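PDB 4BJI: transcription factor tau subunit sfc1 from Schizosaccharomyces pombe, which is part of the tauA domain of TFIIIC, which binds boxA promoter DNA and mediates activation of tRNA genes. Local coordinates for residues 15-20 with 84-89; 42-47 with 73-78; 53-58 with 137-142; 78-83 with 92-97; 103-108 with 167-172. One frame throughout, in Å; residues are numbered along the deposited sequence. Where two conformers were deposited one is given.

In the fold
Interactions 1, 2 and 4 lie wholly within the helix-turn-helix part of this DNA-binding domain, consistent with a winged-helix fold; interactions 3 and 5 join that part to later chain. A mixed sheet, ordered 14-15, 79-82, 90-93, 53-55, runs through it. Interaction 4 zips the wing hairpin; interaction 1, about 10 Å away between centres, packs the hairpin loop against the chain leaving strand 14-15. Interaction 2, on helices 35-50 and 71-74, closes before interaction 4 opens and shares Leu78 with it. Interaction 3, near the chain's centre, spans interaction 4 in sequence and alternates with interaction 1. Interaction 5 is centred about 14 Å from interaction 3 and about 24 Å from interaction 2, the farthest pair.

Interaction 1 (15-20 with 84-89); sequences TNMGVE and SGPFRD
Met17, a selenomethionine, meets Pro86 tip to tip, and this apolar touch is the tight part of the contact. Its chain bends at chi2 (-71°) and again at chi3 (-70°), which lays SE and CE against CD and CG of Pro86: SE of Met17 is 3.7 Å from CD of Pro86, and CE of Met17 lies 4.1 Å from CG of Pro86. Closer to the backbone, CG of Met17 stands 4.1 Å from CA of Gly85. The side chain of Met17 also rests on Trp82 of strand 79-82. Both segments are loops that follow neighbouring parallel strands, 14-15 and 79-82, and each makes a type I beta turn, from Asn16 to Val19 and from Gly85 to Arg88. The first turn carries an Asx turn as well, in which OD1 of Asn16 accepts from N of Gly18 at 2.8 Å, with the donor in the carbonyl plane. No direct hydrogen bond crosses the contact; on the looser, more exposed side a water bridges instead, accepting from N of Met17 at 2.9 Å and lying 2.8 Å from OG of Ser84. OG of Ser84 also touches CB of Asn16 at 3.5 Å, while the amide of the exposed Asn16 turns away from the 84-89 loop.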
# COMPACT_ATOMS: atom_id res chain seq x y z
N THR A 15 -7.66 10.85 6.04
CA THR A 15 -8.58 11.10 4.92
C THR A 15 -9.34 9.84 4.53
O THR A 15 -8.92 8.72 4.77
CB THR A 15 -7.84 11.60 3.63
OG1 THR A 15 -6.75 10.74 3.33
CG2 THR A 15 -7.34 13.02 3.80
N ASN A 16 -10.49 10.06 3.90
CA ASN A 16 -11.16 9.02 3.13
C ASN A 16 -11.45 9.54 1.72
O ASN A 16 -11.19 10.70 1.40
CB ASN A 16 -12.40 8.52 3.85
CG ASN A 16 -13.48 9.60 4.01
OD1 ASN A 16 -13.89 10.24 3.04
ND2 ASN A 16 -13.96 9.76 5.23
N MSE A 17 -12.01 8.67 0.89
CA MSE A 17 -12.20 8.98 -0.52
C MSE A 17 -13.16 10.12 -0.79
O MSE A 17 -13.18 10.67 -1.91
CB MSE A 17 -12.67 7.75 -1.28
CG MSE A 17 -11.54 6.71 -1.45
SE MSE A 17 -10.16 7.27 -2.73
CE MSE A 17 -11.24 7.10 -4.31
N GLY A 18 -13.97 10.46 0.20
CA GLY A 18 -14.90 11.56 0.05
C GLY A 18 -14.35 12.94 0.32
O GLY A 18 -15.06 13.94 0.12
N VAL A 19 -13.10 13.05 0.75
CA VAL A 19 -12.53 14.35 1.16
C VAL A 19 -12.47 15.29 -0.05
O VAL A 19 -12.07 14.88 -1.14
CB VAL A 19 -11.14 14.19 1.80
CG1 VAL A 19 -10.02 13.82 0.76
CG2 VAL A 19 -10.77 15.47 2.55
N GLU A 20 -12.86 16.55 0.12
CA GLU A 20 -12.87 17.46 -1.03
C GLU A 20 -11.46 17.72 -1.58
O GLU A 20 -11.20 17.55 -2.78
CB GLU A 20 -13.54 18.78 -0.67
CG GLU A 20 -13.79 19.66 -1.88
CD GLU A 20 -14.43 20.99 -1.53
OE1 GLU A 20 -15.25 21.03 -0.59
OE2 GLU A 20 -14.10 22.00 -2.19
N SER A 84 -9.40 4.40 4.69
CA SER A 84 -10.25 3.48 3.95
C SER A 84 -10.03 3.75 2.46
O SER A 84 -9.36 4.72 2.10
CB SER A 84 -11.70 3.68 4.34
OG SER A 84 -12.08 5.02 4.11
N GLY A 85 -10.64 2.92 1.62
CA GLY A 85 -10.56 3.10 0.18
C GLY A 85 -9.34 2.40 -0.43
O GLY A 85 -8.62 1.65 0.26
N PRO A 86 -9.10 2.65 -1.71
CA PRO A 86 -8.06 1.94 -2.46
C PRO A 86 -6.65 2.29 -2.02
O PRO A 86 -5.71 1.57 -2.43
CB PRO A 86 -8.31 2.33 -3.92
CG PRO A 86 -9.04 3.63 -3.84
CD PRO A 86 -9.88 3.56 -2.57
N PHE A 87 -6.48 3.38 -1.25
CA PHE A 87 -5.20 3.76 -0.68
C PHE A 87 -5.16 3.58 0.84
O PHE A 87 -4.29 4.11 1.52
CB PHE A 87 -4.79 5.17 -1.10
CG PHE A 87 -4.79 5.34 -2.60
CD1 PHE A 87 -3.70 4.92 -3.37
CD2 PHE A 87 -5.88 5.87 -3.25
CE1 PHE A 87 -3.74 4.99 -4.75
CE2 PHE A 87 -5.89 5.95 -4.66
CZ PHE A 87 -4.82 5.51 -5.38
N ARG A 88 -6.09 2.78 1.39
CA ARG A 88 -6.15 2.52 2.83
C ARG A 88 -4.78 2.12 3.37
O ARG A 88 -4.09 1.30 2.79
CB ARG A 88 -7.17 1.43 3.12
CG ARG A 88 -7.29 1.01 4.55
CD ARG A 88 -8.07 -0.31 4.65
NE ARG A 88 -8.25 -0.72 6.04
CZ ARG A 88 -8.96 -1.78 6.37
NH1 ARG A 88 -9.54 -2.48 5.41
NH2 ARG A 88 -9.10 -2.13 7.64
N ASP A 89 -4.46 2.69 4.50
CA ASP A 89 -3.25 2.34 5.26
C ASP A 89 -1.97 2.76 4.53
O ASP A 89 -0.86 2.24 4.81
CB ASP A 89 -3.22 0.84 5.59
CG ASP A 89 -4.31 0.45 6.55
OD1 ASP A 89 -4.56 1.22 7.49
OD2 ASP A 89 -4.96 -0.58 6.30
O HOH W 1 -12.67 5.93 1.58

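Interaction 2 (42-47 with 73-78); sequences EALKPL and FALPYL
With CG beside the backbone N (chi1 -74°) and CD1 anti to CA (chi2 170°), Leu44 sends its CD1 methyl from helix 35-50 toward Ala74 and Leu75. CD1 of Leu44 lies 3.8 Å from CB of Ala74 and 4.0 Å from CD2 of Leu75, whose side chain it crosses at about a right angle. Leu78 answers from the other segment: its CD1, anti to CA at chi2 174°, comes 3.6 Å from CB of Leu44. Here, in what is consistent with a winged-helix fold, the end of helix 71-74 and the chain running on to strand 79-82 pack on helix 35-50, and Leu59 of helix 56-60 touches both Leu44 and Leu75. On the exposed side, CG of Lys45 touches Leu78, 4.0 Å from its CD1, and these two side chains also cross at about a right angle. The rest of the lysine runs extended, and its NZ forms a salt bridge of 2.9 Å with the syn lone pair of Glu42 OE2, an oxygen that also bonds to Gln38.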
# COMPACT_ATOMS: atom_id res chain seq x y z
N GLU A 42 14.33 13.70 7.63
CA GLU A 42 15.27 13.85 6.54
C GLU A 42 15.45 12.58 5.72
O GLU A 42 15.61 12.67 4.49
CB GLU A 42 16.61 14.36 7.06
CG GLU A 42 16.52 15.78 7.64
CD GLU A 42 15.89 16.75 6.67
OE1 GLU A 42 16.35 16.82 5.52
OE2 GLU A 42 14.92 17.41 7.05
N ALA A 43 15.38 11.41 6.35
CA ALA A 43 15.45 10.15 5.64
C ALA A 43 14.18 9.89 4.82
O ALA A 43 14.23 9.25 3.76
CB ALA A 43 15.67 9.03 6.62
N LEU A 44 13.04 10.34 5.32
CA LEU A 44 11.76 10.16 4.62
C LEU A 44 11.62 11.03 3.39
O LEU A 44 10.97 10.63 2.41
CB LEU A 44 10.59 10.46 5.54
CG LEU A 44 10.31 9.41 6.60
CD1 LEU A 44 9.30 9.95 7.60
CD2 LEU A 44 9.82 8.13 5.96
N LYS A 45 12.20 12.22 3.39
CA LYS A 45 11.97 13.15 2.30
C LYS A 45 12.29 12.55 0.91
O LYS A 45 11.44 12.62 0.03
CB LYS A 45 12.73 14.47 2.55
CG LYS A 45 12.04 15.39 3.59
CD LYS A 45 12.89 16.61 3.88
CE LYS A 45 12.17 17.59 4.82
NZ LYS A 45 13.08 18.72 5.21
N PRO A 46 13.49 11.97 0.72
CA PRO A 46 13.76 11.40 -0.61
C PRO A 46 12.89 10.21 -0.92
O PRO A 46 12.61 9.96 -2.09
CB PRO A 46 15.23 10.97 -0.53
CG PRO A 46 15.60 11.05 0.90
CD PRO A 46 14.69 12.06 1.54
N LEU A 47 12.46 9.45 0.09
CA LEU A 47 11.58 8.32 -0.17
C LEU A 47 10.23 8.81 -0.72
O LEU A 47 9.67 8.20 -1.62
CB LEU A 47 11.39 7.44 1.08
CG LEU A 47 12.67 6.72 1.56
CD1 LEU A 47 12.52 6.03 2.91
CD2 LEU A 47 13.14 5.71 0.54
N PHE A 73 5.96 9.27 14.52
CA PHE A 73 6.03 10.66 14.90
C PHE A 73 6.54 11.57 13.77
O PHE A 73 6.25 12.76 13.74
CB PHE A 73 6.96 10.81 16.12
CG PHE A 73 6.46 10.11 17.37
CD1 PHE A 73 5.55 10.71 18.19
CD2 PHE A 73 6.92 8.85 17.68
CE1 PHE A 73 5.08 10.05 19.34
CE2 PHE A 73 6.47 8.19 18.81
CZ PHE A 73 5.55 8.79 19.63
N ALA A 74 7.33 10.99 12.86
CA ALA A 74 7.92 11.74 11.74
C ALA A 74 6.94 11.88 10.56
O ALA A 74 6.90 12.93 9.90
CB ALA A 74 9.20 11.03 11.28
N LEU A 75 6.16 10.83 10.30
CA LEU A 75 5.28 10.81 9.12
C LEU A 75 4.34 12.03 9.06
O LEU A 75 4.13 12.58 7.99
CB LEU A 75 4.52 9.49 9.01
CG LEU A 75 5.36 8.34 8.44
CD1 LEU A 75 4.80 6.99 8.73
CD2 LEU A 75 5.59 8.53 6.93
N PRO A 76 3.78 12.46 10.21
CA PRO A 76 2.83 13.57 10.16
C PRO A 76 3.42 14.91 9.74
O PRO A 76 2.71 15.88 9.45
CB PRO A 76 2.31 13.64 11.62
CG PRO A 76 2.40 12.27 12.10
CD PRO A 76 3.72 11.81 11.54
N TYR A 77 4.76 14.98 9.70
CA TYR A 77 5.41 16.18 9.22
C TYR A 77 5.47 16.29 7.71
O TYR A 77 5.74 17.36 7.18
CB TYR A 77 6.84 16.28 9.79
CG TYR A 77 6.88 16.72 11.24
CD1 TYR A 77 6.80 15.80 12.27
CD2 TYR A 77 6.93 18.07 11.56
CE1 TYR A 77 6.80 16.21 13.61
CE2 TYR A 77 6.93 18.48 12.89
CZ TYR A 77 6.87 17.55 13.88
OH TYR A 77 6.89 17.99 15.20
N LEU A 78 5.19 15.18 7.01
CA LEU A 78 5.34 15.11 5.56
C LEU A 78 4.14 14.55 4.81
O LEU A 78 4.10 14.67 3.60
CB LEU A 78 6.53 14.23 5.20
CG LEU A 78 7.88 14.66 5.73
CD1 LEU A 78 8.90 13.62 5.39
CD2 LEU A 78 8.28 16.03 5.17

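Interaction 3 (53-58 with 137-142)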
# COMPACT_ATOMS: atom_id res chain seq x y z
N VAL A 53 3.33 7.63 -2.20
CA VAL A 53 2.35 6.89 -1.40
C VAL A 53 3.01 5.62 -0.89
O VAL A 53 3.48 4.79 -1.70
CB VAL A 53 1.12 6.50 -2.29
CG1 VAL A 53 0.14 5.64 -1.54
CG2 VAL A 53 0.42 7.76 -2.86
N TRP A 54 3.01 5.42 0.43
CA TRP A 54 3.71 4.30 1.06
C TRP A 54 2.93 3.70 2.22
O TRP A 54 2.41 4.44 3.07
CB TRP A 54 4.99 4.80 1.72
CG TRP A 54 6.15 5.21 0.86
CD1 TRP A 54 6.41 6.45 0.36
CD2 TRP A 54 7.25 4.38 0.49
NE1 TRP A 54 7.63 6.44 -0.31
CE2 TRP A 54 8.16 5.18 -0.24
CE3 TRP A 54 7.57 3.04 0.71
CZ2 TRP A 54 9.35 4.67 -0.76
CZ3 TRP A 54 8.75 2.54 0.19
CH2 TRP A 54 9.62 3.36 -0.54
N THR A 55 2.95 2.38 2.38
CA THR A 55 2.58 1.82 3.67
C THR A 55 3.72 2.03 4.69
O THR A 55 4.90 2.21 4.32
CB THR A 55 2.32 0.33 3.61
OG1 THR A 55 3.52 -0.30 3.15
CG2 THR A 55 1.14 0.03 2.68
N ARG A 56 3.36 2.00 5.98
CA ARG A 56 4.36 1.94 7.05
C ARG A 56 5.36 0.81 6.85
O ARG A 56 6.58 1.01 6.95
CB ARG A 56 3.65 1.79 8.40
CG ARG A 56 4.60 1.42 9.54
CD ARG A 56 3.80 1.15 10.84
NE ARG A 56 4.65 0.58 11.87
CZ ARG A 56 5.46 1.33 12.60
NH1 ARG A 56 5.46 2.64 12.40
NH2 ARG A 56 6.24 0.77 13.52
N ARG A 57 4.88 -0.39 6.54
CA ARG A 57 5.78 -1.54 6.40
C ARG A 57 6.79 -1.33 5.26
O ARG A 57 7.98 -1.57 5.43
CB ARG A 57 4.98 -2.82 6.16
CG ARG A 57 5.87 -4.07 6.08
CD ARG A 57 6.84 -4.19 7.26
NE ARG A 57 6.18 -4.13 8.56
CZ ARG A 57 6.83 -4.07 9.72
NH1 ARG A 57 8.15 -4.07 9.75
NH2 ARG A 57 6.15 -4.01 10.86
N ALA A 58 6.33 -0.85 4.11
CA ALA A 58 7.25 -0.61 3.00
C ALA A 58 8.30 0.44 3.37
O ALA A 58 9.49 0.25 3.10
CB ALA A 58 6.49 -0.26 1.73
N ASN A 137 2.96 -9.44 6.73
CA ASN A 137 2.31 -8.26 6.20
C ASN A 137 0.91 -8.58 5.70
O ASN A 137 0.69 -9.65 5.12
CB ASN A 137 3.15 -7.76 5.03
CG ASN A 137 2.72 -6.43 4.54
OD1 ASN A 137 2.28 -5.57 5.34
ND2 ASN A 137 2.81 -6.23 3.23
N ARG A 138 -0.02 -7.66 5.91
CA ARG A 138 -1.37 -7.89 5.40
C ARG A 138 -1.86 -6.79 4.48
O ARG A 138 -2.98 -6.85 4.02
CB ARG A 138 -2.37 -8.07 6.54
CG ARG A 138 -2.12 -9.35 7.38
CD ARG A 138 -2.50 -10.64 6.60
NE ARG A 138 -2.28 -11.85 7.41
CZ ARG A 138 -1.15 -12.54 7.44
NH1 ARG A 138 -0.11 -12.16 6.70
NH2 ARG A 138 -1.04 -13.61 8.22
N VAL A 139 -1.03 -5.79 4.22
CA VAL A 139 -1.39 -4.73 3.27
C VAL A 139 -0.26 -4.62 2.24
O VAL A 139 0.87 -4.37 2.60
CB VAL A 139 -1.59 -3.35 3.92
CG1 VAL A 139 -2.03 -2.33 2.89
CG2 VAL A 139 -2.61 -3.43 5.04
N TYR A 140 -0.59 -4.87 0.97
CA TYR A 140 0.40 -4.87 -0.11
C TYR A 140 0.06 -3.79 -1.11
O TYR A 140 -1.09 -3.69 -1.56
CB TYR A 140 0.42 -6.22 -0.83
CG TYR A 140 0.94 -7.33 0.05
CD1 TYR A 140 0.07 -8.06 0.85
CD2 TYR A 140 2.27 -7.63 0.09
CE1 TYR A 140 0.54 -9.07 1.66
CE2 TYR A 140 2.74 -8.64 0.90
CZ TYR A 140 1.87 -9.35 1.66
OH TYR A 140 2.38 -10.38 2.49
N GLN A 141 1.06 -3.04 -1.51
CA GLN A 141 0.89 -2.08 -2.58
C GLN A 141 1.19 -2.70 -3.94
O GLN A 141 2.07 -3.56 -4.06
CB GLN A 141 1.77 -0.86 -2.38
CG GLN A 141 1.25 0.02 -1.24
CD GLN A 141 2.10 1.26 -1.11
OE1 GLN A 141 3.09 1.24 -0.35
NE2 GLN A 141 1.79 2.30 -1.83
N VAL A 142 0.47 -2.26 -4.97
CA VAL A 142 0.61 -2.86 -6.30
C VAL A 142 2.05 -2.89 -6.82
O VAL A 142 2.49 -3.91 -7.36
CB VAL A 142 -0.30 -2.13 -7.27
CG1 VAL A 142 0.05 -2.47 -8.74
CG2 VAL A 142 -1.78 -2.44 -6.93
O HOH W 2 3.22 -2.87 2.39
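Gln141 reaches from strand 139-141, which pairs with 109-111 in a separate sheet, to the backbone of strand 53-55, an edge strand of the mixed sheet in the probable winged-helix fold. A side-chain amide thus joins two strands whose axes approach to 7.9 Å. CD is anti to CA (chi2 -177°); chi3 of -90° then turns OE1 toward Thr55, with NE2 facing Val53. NE2 of Gln141 donates to O of Val53 at 3.0 Å in a straight bond, with the acceptor in the amide plane but the donor well above the plane of the Val53 carbonyl. OE1 of Gln141 accepts from N of Thr55 at 3.0 Å. Arg51 also donates to OE1, and NE2 has a further acceptor in O of Tyr107, so this buried amide is gripped at both atoms. Thr55 approaches Gln141 tip to tip; its CG2 stands 3.9 Å from CG of Gln141 and 4.0 Å from CG1 of Val139. Its OG1, placed between the backbone N and the carbonyl carbon (chi1 59°), N-caps helix 56-60 by accepting from N of Ala58. A water lies 2.7 Å from OG1 of Thr55 and donates to O of Val139 at 2.8 Å.

Interaction 4 (78-83 with 92-97); sequences LSYLWT and TRFGYD
Antiparallel strand pairing between Tyr80 and Thr92 joins the two central strands of the mixed sheet, 79-82 and 90-93. N of Thr92 donates to O of Tyr80 at 2.8 Å, and N of Tyr80 returns a bond to O of Thr92. Ser79 and Arg93 form the adjacent non-hydrogen-bonded pair, and N of Phe94 bonds to O of Leu78 beyond it. The two segments close the open end of a beta hairpin, consistent with the wing of a winged helix, before a type II turn from Arg93 to Tyr96. With CG between the backbone N and the carbonyl carbon (chi1 63°), Tyr80 lies beside Thr92, whose CB makes a CH-pi contact over one ring face, 3.9 Å from the centroid. OH of Tyr80 donates to O of Tyr96 at 2.7 Å, nearly along the C=O axis. NE1 of Trp82 donates to OG1 of Thr92 at 3.0 Å, a bent bond (137°) with the oxygen near the indole plane. The Phe94 ring lays a face over the Leu78-Ser79 peptide.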
# COMPACT_ATOMS: atom_id res chain seq x y z
N LEU A 78 5.19 15.18 7.01
CA LEU A 78 5.34 15.11 5.56
C LEU A 78 4.14 14.55 4.81
O LEU A 78 4.10 14.67 3.60
CB LEU A 78 6.53 14.23 5.20
CG LEU A 78 7.88 14.66 5.73
CD1 LEU A 78 8.90 13.62 5.39
CD2 LEU A 78 8.28 16.03 5.17
N SER A 79 3.23 13.90 5.51
CA SER A 79 2.23 13.06 4.85
C SER A 79 0.94 13.00 5.64
O SER A 79 0.94 13.32 6.84
CB SER A 79 2.78 11.64 4.64
OG SER A 79 2.96 10.96 5.87
N TYR A 80 -0.13 12.57 4.97
CA TYR A 80 -1.42 12.29 5.59
C TYR A 80 -1.76 10.81 5.35
O TYR A 80 -1.13 10.16 4.51
CB TYR A 80 -2.51 13.22 5.00
CG TYR A 80 -2.77 13.05 3.52
CD1 TYR A 80 -2.00 13.70 2.56
CD2 TYR A 80 -3.79 12.23 3.07
CE1 TYR A 80 -2.25 13.53 1.19
CE2 TYR A 80 -4.03 12.03 1.73
CZ TYR A 80 -3.29 12.70 0.79
OH TYR A 80 -3.55 12.47 -0.55
N LEU A 81 -2.73 10.27 6.06
CA LEU A 81 -3.00 8.85 6.09
C LEU A 81 -4.42 8.51 5.65
O LEU A 81 -5.38 9.06 6.20
CB LEU A 81 -2.82 8.34 7.53
CG LEU A 81 -3.20 6.90 7.83
CD1 LEU A 81 -2.37 5.90 7.06
CD2 LEU A 81 -3.08 6.62 9.35
N TRP A 82 -4.56 7.65 4.66
CA TRP A 82 -5.89 7.17 4.26
C TRP A 82 -6.40 6.12 5.23
O TRP A 82 -5.67 5.18 5.56
CB TRP A 82 -5.81 6.53 2.87
CG TRP A 82 -5.43 7.49 1.80
CD1 TRP A 82 -4.18 7.76 1.35
CD2 TRP A 82 -6.30 8.35 1.04
NE1 TRP A 82 -4.20 8.71 0.36
CE2 TRP A 82 -5.50 9.10 0.16
CE3 TRP A 82 -7.69 8.57 1.04
CZ2 TRP A 82 -6.04 10.06 -0.71
CZ3 TRP A 82 -8.22 9.50 0.18
CH2 TRP A 82 -7.40 10.24 -0.67
N THR A 83 -7.64 6.24 5.70
CA THR A 83 -8.12 5.19 6.60
C THR A 83 -9.10 4.23 5.98
O THR A 83 -9.56 3.31 6.64
CB THR A 83 -8.67 5.76 7.87
OG1 THR A 83 -9.56 6.79 7.52
CG2 THR A 83 -7.50 6.33 8.69
N THR A 92 0.50 9.42 2.30
CA THR A 92 0.68 10.14 1.03
C THR A 92 1.28 11.51 1.29
O THR A 92 0.84 12.23 2.20
CB THR A 92 -0.69 10.30 0.34
OG1 THR A 92 -1.27 9.00 0.10
CG2 THR A 92 -0.54 11.04 -0.97
N ARG A 93 2.26 11.89 0.50
CA ARG A 93 2.91 13.16 0.72
C ARG A 93 1.91 14.31 0.54
O ARG A 93 0.98 14.26 -0.29
CB ARG A 93 4.14 13.30 -0.18
CG ARG A 93 3.86 13.43 -1.65
CD ARG A 93 5.18 13.54 -2.48
NE ARG A 93 4.91 13.95 -3.86
CZ ARG A 93 5.45 13.44 -4.97
NH1 ARG A 93 6.37 12.45 -4.98
NH2 ARG A 93 5.04 13.95 -6.13
N PHE A 94 2.06 15.36 1.34
CA PHE A 94 1.13 16.49 1.29
C PHE A 94 1.01 17.01 -0.14
O PHE A 94 1.99 17.08 -0.88
CB PHE A 94 1.61 17.62 2.21
CG PHE A 94 1.49 17.29 3.69
CD1 PHE A 94 0.33 16.75 4.22
CD2 PHE A 94 2.57 17.55 4.57
CE1 PHE A 94 0.23 16.45 5.59
CE2 PHE A 94 2.46 17.26 5.94
CZ PHE A 94 1.29 16.70 6.45
N GLY A 95 -0.22 17.34 -0.50
CA GLY A 95 -0.54 17.96 -1.77
C GLY A 95 -0.70 17.00 -2.93
O GLY A 95 -1.19 17.43 -3.98
N TYR A 96 -0.31 15.74 -2.78
CA TYR A 96 -0.46 14.77 -3.86
C TYR A 96 -1.82 14.08 -3.68
O TYR A 96 -2.10 13.53 -2.61
CB TYR A 96 0.65 13.72 -3.82
CG TYR A 96 0.55 12.69 -4.93
CD1 TYR A 96 0.93 13.01 -6.22
CD2 TYR A 96 0.10 11.41 -4.70
CE1 TYR A 96 0.83 12.07 -7.25
CE2 TYR A 96 0.01 10.49 -5.69
CZ TYR A 96 0.36 10.82 -6.97
OH TYR A 96 0.26 9.87 -7.96
N ASP A 97 -2.67 14.14 -4.71
CA ASP A 97 -4.00 13.50 -4.68
C ASP A 97 -4.00 12.33 -5.65
O ASP A 97 -4.11 12.51 -6.87
CB ASP A 97 -5.09 14.51 -5.06
CG ASP A 97 -6.48 13.97 -4.82
OD1 ASP A 97 -6.65 12.74 -4.66
OD2 ASP A 97 -7.42 14.81 -4.74

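Interaction 5 (103-108 with 167-172); sequences NAAAYQ and TGWYRS
Gln108 carries the contact with the turn at Trp169 and Tyr170, its side chain crossing that of Trp169 at about a right angle. CB packs against O of Pro86, and CG, beside the backbone N at chi1 -70°, touches the ring of Phe87, both in the hairpin loop. The chain then runs extended to CD, which lies 3.7 Å from CE2 of Tyr170. At the tip, OE1 of Gln108 accepts from N of Trp169 at 2.8 Å in a nearly straight bond (174°) and lies at the indole edge, the amide and ring planes 45° apart. NE2 of Gln108 donates to O of Thr167 at 3.0 Å. That oxygen also accepts from N of Tyr170, closing the type II' turn from Thr167 to Tyr170, and the two donors reach it from opposite faces of its carbonyl plane. Beside the amide, CB of Ala105 packs 3.8 Å from CB of Trp169 and an equal distance from CZ of Tyr170. NE1 of Trp169 bonds to O of Pro98. The two amide bonds are consistent with one orientation of the buried Gln108 tip, which links the turn before helix 172-189 to the loop leading into strand 109-111.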
# COMPACT_ATOMS: atom_id res chain seq x y z
N ASN A 103 -1.54 7.47 -12.66
CA ASN A 103 -0.28 6.78 -12.34
C ASN A 103 -0.29 6.21 -10.94
O ASN A 103 0.48 5.27 -10.64
CB ASN A 103 0.94 7.69 -12.49
CG ASN A 103 1.21 8.07 -13.91
OD1 ASN A 103 0.94 7.31 -14.84
ND2 ASN A 103 1.73 9.28 -14.10
N ALA A 104 -1.15 6.74 -10.05
CA ALA A 104 -1.25 6.24 -8.70
C ALA A 104 -1.90 4.86 -8.59
O ALA A 104 -1.90 4.28 -7.51
CB ALA A 104 -1.98 7.23 -7.83
N ALA A 105 -2.40 4.31 -9.70
CA ALA A 105 -2.80 2.92 -9.71
C ALA A 105 -1.67 2.02 -9.20
O ALA A 105 -1.94 1.00 -8.56
CB ALA A 105 -3.18 2.50 -11.14
N ALA A 106 -0.43 2.40 -9.44
CA ALA A 106 0.71 1.60 -9.00
C ALA A 106 0.90 1.58 -7.47
O ALA A 106 1.63 0.75 -6.94
CB ALA A 106 1.97 2.15 -9.65
N TYR A 107 0.25 2.51 -6.76
CA TYR A 107 0.45 2.67 -5.33
C TYR A 107 -0.75 2.20 -4.52
O TYR A 107 -0.74 2.27 -3.29
CB TYR A 107 0.76 4.13 -4.98
CG TYR A 107 1.90 4.69 -5.77
CD1 TYR A 107 3.08 3.98 -5.90
CD2 TYR A 107 1.76 5.88 -6.46
CE1 TYR A 107 4.13 4.48 -6.67
CE2 TYR A 107 2.79 6.39 -7.22
CZ TYR A 107 3.94 5.68 -7.32
OH TYR A 107 4.95 6.24 -8.11
N GLN A 108 -1.80 1.72 -5.19
CA GLN A 108 -2.97 1.22 -4.47
C GLN A 108 -2.59 0.09 -3.53
O GLN A 108 -1.67 -0.69 -3.82
CB GLN A 108 -4.06 0.74 -5.43
CG GLN A 108 -4.70 1.90 -6.16
CD GLN A 108 -5.88 1.57 -7.04
OE1 GLN A 108 -6.05 2.24 -8.08
NE2 GLN A 108 -6.69 0.60 -6.67
N THR A 167 -12.28 0.21 -5.74
CA THR A 167 -11.28 -0.45 -6.57
C THR A 167 -10.29 0.53 -7.20
O THR A 167 -9.37 0.11 -7.93
CB THR A 167 -11.92 -1.26 -7.71
OG1 THR A 167 -12.53 -0.38 -8.66
CG2 THR A 167 -12.98 -2.20 -7.17
N GLY A 168 -10.43 1.81 -6.91
CA GLY A 168 -9.53 2.81 -7.43
C GLY A 168 -9.53 2.82 -8.94
O GLY A 168 -10.60 2.91 -9.59
N TRP A 169 -8.35 2.77 -9.54
CA TRP A 169 -8.23 2.91 -10.99
C TRP A 169 -8.46 1.60 -11.75
O TRP A 169 -8.39 1.59 -12.98
CB TRP A 169 -6.84 3.47 -11.29
CG TRP A 169 -6.65 4.89 -10.83
CD1 TRP A 169 -5.91 5.34 -9.77
CD2 TRP A 169 -7.21 6.04 -11.47
NE1 TRP A 169 -5.99 6.71 -9.70
CE2 TRP A 169 -6.77 7.17 -10.74
CE3 TRP A 169 -8.02 6.23 -12.58
CZ2 TRP A 169 -7.12 8.46 -11.10
CZ3 TRP A 169 -8.36 7.53 -12.94
CH2 TRP A 169 -7.92 8.62 -12.17
N TYR A 170 -8.77 0.52 -11.04
CA TYR A 170 -8.90 -0.80 -11.66
C TYR A 170 -10.36 -1.19 -11.86
O TYR A 170 -11.20 -1.02 -10.96
CB TYR A 170 -8.21 -1.89 -10.83
CG TYR A 170 -6.74 -1.63 -10.74
CD1 TYR A 170 -5.92 -1.81 -11.85
CD2 TYR A 170 -6.16 -1.24 -9.56
CE1 TYR A 170 -4.54 -1.57 -11.76
CE2 TYR A 170 -4.78 -1.01 -9.46
CZ TYR A 170 -4.00 -1.15 -10.59
OH TYR A 170 -2.63 -0.92 -10.53
N ARG A 171 -10.66 -1.72 -13.04
CA ARG A 171 -11.97 -2.27 -13.34
C ARG A 171 -12.31 -3.35 -12.31
O ARG A 171 -11.46 -4.17 -11.95
CB ARG A 171 -11.96 -2.83 -14.77
CG ARG A 171 -13.27 -3.43 -15.22
CD ARG A 171 -13.10 -3.87 -16.66
NE ARG A 171 -12.36 -5.12 -16.74
CZ ARG A 171 -11.14 -5.26 -17.23
NH1 ARG A 171 -10.49 -4.20 -17.73
NH2 ARG A 171 -10.53 -6.49 -17.25
N SER A 172 -13.55 -3.36 -11.84
CA SER A 172 -13.92 -4.23 -10.73
C SER A 172 -13.60 -5.71 -10.98
O SER A 172 -13.02 -6.34 -10.10
CB SER A 172 -15.39 -4.06 -10.31
OG SER A 172 -16.26 -4.51 -11.32